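Long-range contacts in laccase (Botrytis aclada, PDB 3SQR), which probably oxidises phenolic substrates such as hydroquinones while reducing dioxygen to water, using copper ions, and takes part in breaking down lignin and detoxifying its products: residues H124-R129 and G163-H168; P98-D103 and G181-N186. All blocks are in the same frame, centred on the assembly; numbering follows the deposited sequence.

Interactions 1 and 2 lie in one four-stranded sheet of the first cupredoxin-like domain of this laccase, whose order differs from that of the sequence. Along the chain the four segments come as 98-103, 124-129, 163-168 and 181-186, which nests interaction 1 inside the loop closed by interaction 2. Across the sheet the order is 100-103, 180-186, 163-169, 123-125, so each contact joins an outermost strand to an inner one. Their centres lie about 9 Å apart. The inner strands pair with each other, and Tyr167 OH probably hydrogen-bonds to Pro98 O (2.7 Å). The copper ligands lie at the 123-125/163-169 side, and the glycan lies against the 100-103/180-186 side.

Interaction 1. Residues H124-R129 and G163-H168; sequences HWHGIR and GTTWYH. With CU (copper (II) ion), chain F.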
loop_
_atom_site.group_PDB
_atom_site.type_symbol
_atom_site.label_atom_id
_atom_site.label_comp_id
_atom_site.label_asym_id
_atom_site.label_seq_id
_atom_site.Cartn_x
_atom_site.Cartn_y
_atom_site.Cartn_z
ATOM N N HIS A 124 -2.599 8.963 3.864
ATOM C CA HIS A 124 -3.534 8.022 3.317
ATOM C C HIS A 124 -3.543 6.710 4.168
ATOM O O HIS A 124 -2.559 6.241 4.652
ATOM C CB HIS A 124 -3.194 7.714 1.865
ATOM C CG HIS A 124 -3.964 6.575 1.290
ATOM N ND1 HIS A 124 -5.331 6.631 1.099
ATOM C CD2 HIS A 124 -3.556 5.382 0.787
ATOM C CE1 HIS A 124 -5.743 5.471 0.600
ATOM N NE2 HIS A 124 -4.684 4.708 0.375
ATOM N N TRP A 125 -4.731 6.177 4.292
ATOM C CA TRP A 125 -5.014 4.976 5.119
ATOM C C TRP A 125 -5.261 3.901 4.077
ATOM O O TRP A 125 -6.321 3.855 3.435
ATOM C CB TRP A 125 -6.203 5.279 6.057
ATOM C CG TRP A 125 -6.106 6.680 6.578
ATOM C CD1 TRP A 125 -6.691 7.818 6.030
ATOM C CD2 TRP A 125 -5.301 7.136 7.656
ATOM N NE1 TRP A 125 -6.274 8.905 6.717
ATOM C CE2 TRP A 125 -5.386 8.530 7.678
ATOM C CE3 TRP A 125 -4.411 6.496 8.554
ATOM C CZ2 TRP A 125 -4.671 9.292 8.541
ATOM C CZ3 TRP A 125 -3.681 7.263 9.427
ATOM C CH2 TRP A 125 -3.825 8.666 9.441
ATOM N N HIS A 126 -4.217 3.096 3.826
ATOM C CA HIS A 126 -4.198 2.288 2.641
ATOM C C HIS A 126 -5.297 1.238 2.647
ATOM O O HIS A 126 -5.399 0.398 3.505
ATOM C CB HIS A 126 -2.793 1.740 2.343
ATOM C CG HIS A 126 -2.744 1.004 1.070
ATOM N ND1 HIS A 126 -1.907 1.344 0.049
ATOM C CD2 HIS A 126 -3.396 -0.114 0.675
ATOM C CE1 HIS A 126 -2.061 0.490 -0.938
ATOM N NE2 HIS A 126 -2.992 -0.386 -0.604
ATOM N N GLY A 127 -6.060 1.231 1.563
ATOM C CA GLY A 127 -7.086 0.254 1.345
ATOM C C GLY A 127 -8.353 0.524 2.138
ATOM O O GLY A 127 -9.314 -0.235 2.026
ATOM N N ILE A 128 -8.366 1.614 2.896
ATOM C CA ILE A 128 -9.504 1.941 3.697
ATOM C C ILE A 128 -10.556 2.526 2.780
ATOM O O ILE A 128 -10.310 3.499 2.123
ATOM C CB ILE A 128 -9.149 2.890 4.892
ATOM C CG1 ILE A 128 -8.166 2.153 5.851
ATOM C CG2 ILE A 128 -10.397 3.227 5.716
ATOM C CD1 ILE A 128 -8.687 0.813 6.490
ATOM N N ARG A 129 -11.760 2.004 2.883
ATOM C CA ARG A 129 -12.792 2.306 1.887
ATOM C C ARG A 129 -13.213 3.775 1.899
ATOM O O ARG A 129 -13.518 4.316 0.857
ATOM C CB ARG A 129 -13.970 1.423 2.190
ATOM C CG ARG A 129 -14.985 1.428 1.149
ATOM C CD ARG A 129 -16.165 0.639 1.620
ATOM N NE ARG A 129 -17.157 0.448 0.555
ATOM C CZ ARG A 129 -18.289 -0.244 0.738
ATOM N NH1 ARG A 129 -18.558 -0.726 1.911
ATOM N NH2 ARG A 129 -19.112 -0.483 -0.262
ATOM N N GLY A 163 -8.354 -6.533 9.036
ATOM C CA GLY A 163 -7.157 -7.176 8.545
ATOM C C GLY A 163 -5.952 -6.246 8.659
ATOM O O GLY A 163 -5.839 -5.436 9.564
ATOM N N THR A 164 -5.031 -6.469 7.757
ATOM C CA THR A 164 -3.748 -5.800 7.730
ATOM C C THR A 164 -3.667 -4.746 6.663
ATOM O O THR A 164 -3.841 -4.997 5.468
ATOM C CB THR A 164 -2.655 -6.844 7.403
ATOM O OG1 THR A 164 -2.705 -7.894 8.382
ATOM C CG2 THR A 164 -1.284 -6.213 7.390
ATOM N N THR A 165 -3.297 -3.575 7.113
ATOM C CA THR A 165 -2.928 -2.548 6.163
ATOM C C THR A 165 -1.916 -1.628 6.800
ATOM O O THR A 165 -1.253 -1.976 7.791
ATOM C CB THR A 165 -4.147 -1.849 5.507
ATOM O OG1 THR A 165 -3.668 -1.164 4.353
ATOM C CG2 THR A 165 -4.880 -0.898 6.500
ATOM N N TRP A 166 -1.768 -0.460 6.186
ATOM C CA TRP A 166 -0.737 0.460 6.572
ATOM C C TRP A 166 -1.261 1.841 6.256
ATOM O O TRP A 166 -2.186 1.973 5.483
ATOM C CB TRP A 166 0.572 0.167 5.865
ATOM C CG TRP A 166 0.598 0.175 4.346
ATOM C CD1 TRP A 166 -0.242 -0.510 3.477
ATOM C CD2 TRP A 166 1.568 0.816 3.519
ATOM N NE1 TRP A 166 0.197 -0.336 2.178
ATOM C CE2 TRP A 166 1.276 0.497 2.176
ATOM C CE3 TRP A 166 2.653 1.644 3.779
ATOM C CZ2 TRP A 166 2.008 1.038 1.102
ATOM C CZ3 TRP A 166 3.415 2.152 2.746
ATOM C CH2 TRP A 166 3.093 1.863 1.400
ATOM N N TYR A 167 -0.662 2.829 6.884
ATOM C CA TYR A 167 -0.984 4.234 6.546
ATOM C C TYR A 167 0.305 4.841 6.092
ATOM O O TYR A 167 1.395 4.473 6.571
ATOM C CB TYR A 167 -1.596 4.983 7.723
ATOM C CG TYR A 167 -0.720 5.108 8.931
ATOM C CD1 TYR A 167 -0.570 4.093 9.825
ATOM C CD2 TYR A 167 -0.054 6.306 9.208
ATOM C CE1 TYR A 167 0.241 4.241 10.972
ATOM C CE2 TYR A 167 0.740 6.451 10.326
ATOM C CZ TYR A 167 0.900 5.400 11.202
ATOM O OH TYR A 167 1.705 5.569 12.267
ATOM N N HIS A 168 0.223 5.844 5.199
ATOM C CA HIS A 168 1.448 6.401 4.717
ATOM C C HIS A 168 1.198 7.737 4.112
ATOM O O HIS A 168 0.114 8.020 3.685
ATOM C CB HIS A 168 2.136 5.515 3.697
ATOM C CG HIS A 168 1.308 5.164 2.484
ATOM N ND1 HIS A 168 1.237 5.965 1.361
ATOM C CD2 HIS A 168 0.613 4.041 2.189
ATOM C CE1 HIS A 168 0.477 5.363 0.452
ATOM N NE2 HIS A 168 0.116 4.173 0.921
HETATM CU CU CU F . -0.659 2.826 -0.337
#
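His126 and His168 bind the same copper ion, His126 through ND1 and His168 through NE2, each at 2.0 Å; His527 supplies a third imidazole, and the site is probably one of the type 3 coppers. Between the two strands, His124 N donates to His168 O and His124 O accepts from His168 N, the two bonds of an antiparallel hydrogen-bonded pair. A further bond runs from His126 N to Trp166 O (2.9 Å), and Thr165 OG1 donates to His126 O, though the modelled length of 2.5 Å is doubtfully short. His124-Trp125-His126 is a His-X-His motif of the multicopper oxidases: Trp125 separates the two histidines and begins a type II turn that ends at Ile128. In relatives His124 serves the type 2 copper; here its ND1 bonds to Asp137 O, while Asp500 holds His126 NE2 and so helps fix that ring's rotation.

With CG anti to the backbone N (chi1 -175°), His126 lies in an offset stack on the five-membered ring of Trp166, planes 23° apart, its CG 3.4 Å from Trp166 NE1. The indole also comes close to the metal, Trp166 CZ2 standing 3.5 Å from the copper. His124 and His168 form an offset edge-to-face pair, planes 74° apart, the edge of His124 toward the face of His168. Behind the histidines, Trp125 CE3 meets Tyr167 CB at 3.3 Å, the two aromatic rings barely overlapping.

Interaction 2. Residues P98-D103 and G181-N186; sequences PAIIAD and GPLIIN. With NAG (2-acetamido-2-deoxy-beta-D-glucopyranose), chain C; BMA (beta-D-mannopyranose), chain B.
An edge strand of the first cupredoxin-like domain, 100-103, runs parallel to 181-186, the axes of these two segments at 19°. Ile100 pairs with Leu183 and Ile101 with Ile184, and so on to Asp103 and Asn186. Four backbone bonds alternate in direction: Ile100 N to Pro182 O (3.0 Å), Ile184 N to Ile100 O, Ala102 N to Ile184 O, and Asn186 N to Ala102 O (2.8 Å).

Strand alternation divides the side chains between two environments, as in a beta-sandwich. Ile100, Ala102, Leu183 and Ile185 turn inward, where Leu108 of strand 107-114 in the facing sheet touches the first three. Packing is tight: with CG anti to its backbone N (chi1 173°) and chi2 50°, Leu183 brings CD1 to 3.5 Å from Ile100 CG2. On the other face Ile101 and Ile184 run alongside each other under an attached glycan, Ile101 CG1 4.2 Å from Ile184 CB. Ile101 CD1 lies 3.9 Å from NAG C4, and Ile184 CD1 is 3.6 Å from NAG O6. Just before the strand, Ala99 CB meets Pro182 CG at 3.8 Å. Near the far end Asn186 ND2 lies against Ile101 CG2 (3.6 Å), while Asp103 forms a salt bridge with Arg68.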
loop_
_atom_site.group_PDB
_atom_site.type_symbol
_atom_site.label_atom_id
_atom_site.label_comp_id
_atom_site.label_asym_id
_atom_site.label_seq_id
_atom_site.Cartn_x
_atom_site.Cartn_y
_atom_site.Cartn_z
ATOM N N PRO A 98 4.166 4.709 14.528
ATOM C CA PRO A 98 3.339 4.026 15.538
ATOM C C PRO A 98 2.279 3.153 14.923
ATOM O O PRO A 98 1.714 3.465 13.896
ATOM C CB PRO A 98 2.619 5.179 16.259
ATOM C CG PRO A 98 3.340 6.376 15.976
ATOM C CD PRO A 98 4.130 6.158 14.678
ATOM N N ALA A 99 1.994 2.032 15.582
ATOM C CA ALA A 99 0.878 1.199 15.164
ATOM C C ALA A 99 -0.452 1.852 15.528
ATOM O O ALA A 99 -0.648 2.331 16.642
ATOM C CB ALA A 99 0.953 -0.172 15.848
ATOM N N ILE A 100 -1.375 1.816 14.575
ATOM C CA ILE A 100 -2.721 2.146 14.824
ATOM C C ILE A 100 -3.429 0.837 14.775
ATOM O O ILE A 100 -3.455 0.156 13.727
ATOM C CB ILE A 100 -3.232 3.102 13.755
ATOM C CG1 ILE A 100 -2.404 4.373 13.842
ATOM C CG2 ILE A 100 -4.756 3.295 13.919
ATOM C CD1 ILE A 100 -2.754 5.403 12.850
ATOM N N ILE A 101 -4.004 0.474 15.928
ATOM C CA ILE A 101 -4.663 -0.830 16.105
ATOM C C ILE A 101 -6.088 -0.519 16.545
ATOM O O ILE A 101 -6.322 0.233 17.525
ATOM C CB ILE A 101 -3.898 -1.771 17.033
ATOM C CG1 ILE A 101 -2.466 -2.037 16.496
ATOM C CG2 ILE A 101 -4.666 -3.150 17.233
ATOM C CD1 ILE A 101 -1.504 -2.962 17.413
ATOM N N ALA A 102 -7.045 -1.067 15.819
ATOM C CA ALA A 102 -8.416 -0.868 16.133
ATOM C C ALA A 102 -9.155 -2.161 15.910
ATOM O O ALA A 102 -8.564 -3.150 15.533
ATOM C CB ALA A 102 -9.025 0.321 15.271
ATOM N N ASP A 103 -10.434 -2.180 16.266
ATOM C CA ASP A 103 -11.311 -3.294 15.983
ATOM C C ASP A 103 -12.208 -2.874 14.864
ATOM O O ASP A 103 -12.562 -1.707 14.718
ATOM C CB ASP A 103 -12.230 -3.637 17.192
ATOM C CG ASP A 103 -11.454 -4.193 18.357
ATOM O OD1 ASP A 103 -10.457 -4.875 18.144
ATOM O OD2 ASP A 103 -11.814 -3.872 19.487
ATOM N N GLY A 181 3.298 3.574 8.576
ATOM C CA GLY A 181 3.149 2.780 9.792
ATOM C C GLY A 181 2.091 1.747 9.564
ATOM O O GLY A 181 1.417 1.752 8.501
ATOM N N PRO A 182 1.974 0.799 10.499
ATOM C CA PRO A 182 1.001 -0.255 10.339
ATOM C C PRO A 182 -0.375 0.194 10.826
ATOM O O PRO A 182 -0.487 0.904 11.819
ATOM C CB PRO A 182 1.549 -1.359 11.229
ATOM C CG PRO A 182 2.308 -0.675 12.319
ATOM C CD PRO A 182 2.799 0.654 11.702
ATOM N N LEU A 183 -1.424 -0.267 10.140
ATOM C CA LEU A 183 -2.769 -0.088 10.578
ATOM C C LEU A 183 -3.428 -1.457 10.596
ATOM O O LEU A 183 -3.634 -2.037 9.533
ATOM C CB LEU A 183 -3.475 0.823 9.582
ATOM C CG LEU A 183 -4.990 1.039 9.730
ATOM C CD1 LEU A 183 -5.483 1.414 11.072
ATOM C CD2 LEU A 183 -5.388 2.194 8.709
ATOM N N ILE A 184 -3.668 -1.968 11.774
ATOM C CA ILE A 184 -4.168 -3.333 11.998
ATOM C C ILE A 184 -5.541 -3.198 12.556
ATOM O O ILE A 184 -5.737 -2.502 13.572
ATOM C CB ILE A 184 -3.276 -4.097 12.957
ATOM C CG1 ILE A 184 -1.944 -4.355 12.276
ATOM C CG2 ILE A 184 -3.853 -5.434 13.244
ATOM C CD1 ILE A 184 -0.862 -4.993 13.217
ATOM N N ILE A 185 -6.499 -3.831 11.898
ATOM C CA ILE A 185 -7.884 -3.798 12.338
ATOM C C ILE A 185 -8.262 -5.251 12.699
ATOM O O ILE A 185 -8.297 -6.122 11.857
ATOM C CB ILE A 185 -8.847 -3.184 11.298
ATOM C CG1 ILE A 185 -8.335 -1.778 10.849
ATOM C CG2 ILE A 185 -10.289 -3.108 11.864
ATOM C CD1 ILE A 185 -8.803 -1.404 9.397
ATOM N N ASN A 186 -8.510 -5.462 13.983
ATOM C CA ASN A 186 -8.842 -6.824 14.410
ATOM C C ASN A 186 -10.226 -7.175 14.005
ATOM O O ASN A 186 -11.129 -6.357 13.865
ATOM C CB ASN A 186 -8.572 -7.043 15.870
ATOM C CG ASN A 186 -7.077 -7.081 16.157
ATOM O OD1 ASN A 186 -6.312 -7.958 15.667
ATOM N ND2 ASN A 186 -6.666 -6.115 16.889
HETATM C C1 NAG C . 4.136 -4.359 17.232
HETATM C C2 NAG C . 3.652 -3.205 18.105
HETATM C C3 NAG C . 2.804 -3.680 19.287
HETATM C C4 NAG C . 1.732 -4.675 18.853
HETATM C C5 NAG C . 2.309 -5.734 17.904
HETATM C C6 NAG C . 1.224 -6.708 17.411
HETATM C C7 NAG C . 4.940 -1.150 18.060
HETATM C C8 NAG C . 6.113 -0.351 18.538
HETATM N N2 NAG C . 4.769 -2.377 18.567
HETATM O O3 NAG C . 2.177 -2.563 19.906
HETATM O O4 NAG C . 1.329 -5.346 20.037
HETATM O O5 NAG C . 3.002 -5.123 16.808
HETATM O O6 NAG C . 0.523 -6.178 16.294
HETATM O O7 NAG C . 4.171 -0.683 17.202
HETATM C C1 BMA B . -0.029 -5.097 20.456
HETATM C C2 BMA B . -0.425 -6.123 21.526
HETATM C C3 BMA B . -1.894 -5.865 21.951
HETATM C C4 BMA B . -2.082 -4.399 22.383
HETATM C C5 BMA B . -1.444 -3.433 21.368
HETATM C C6 BMA B . -1.404 -2.004 21.905
HETATM O O2 BMA B . 0.557 -5.958 22.536
HETATM O O3 BMA B . -2.452 -6.781 22.887
HETATM O O4 BMA B . -3.467 -4.119 22.481
HETATM O O5 BMA B . -0.118 -3.804 21.008
HETATM O O6 BMA B . -0.444 -1.902 22.957
#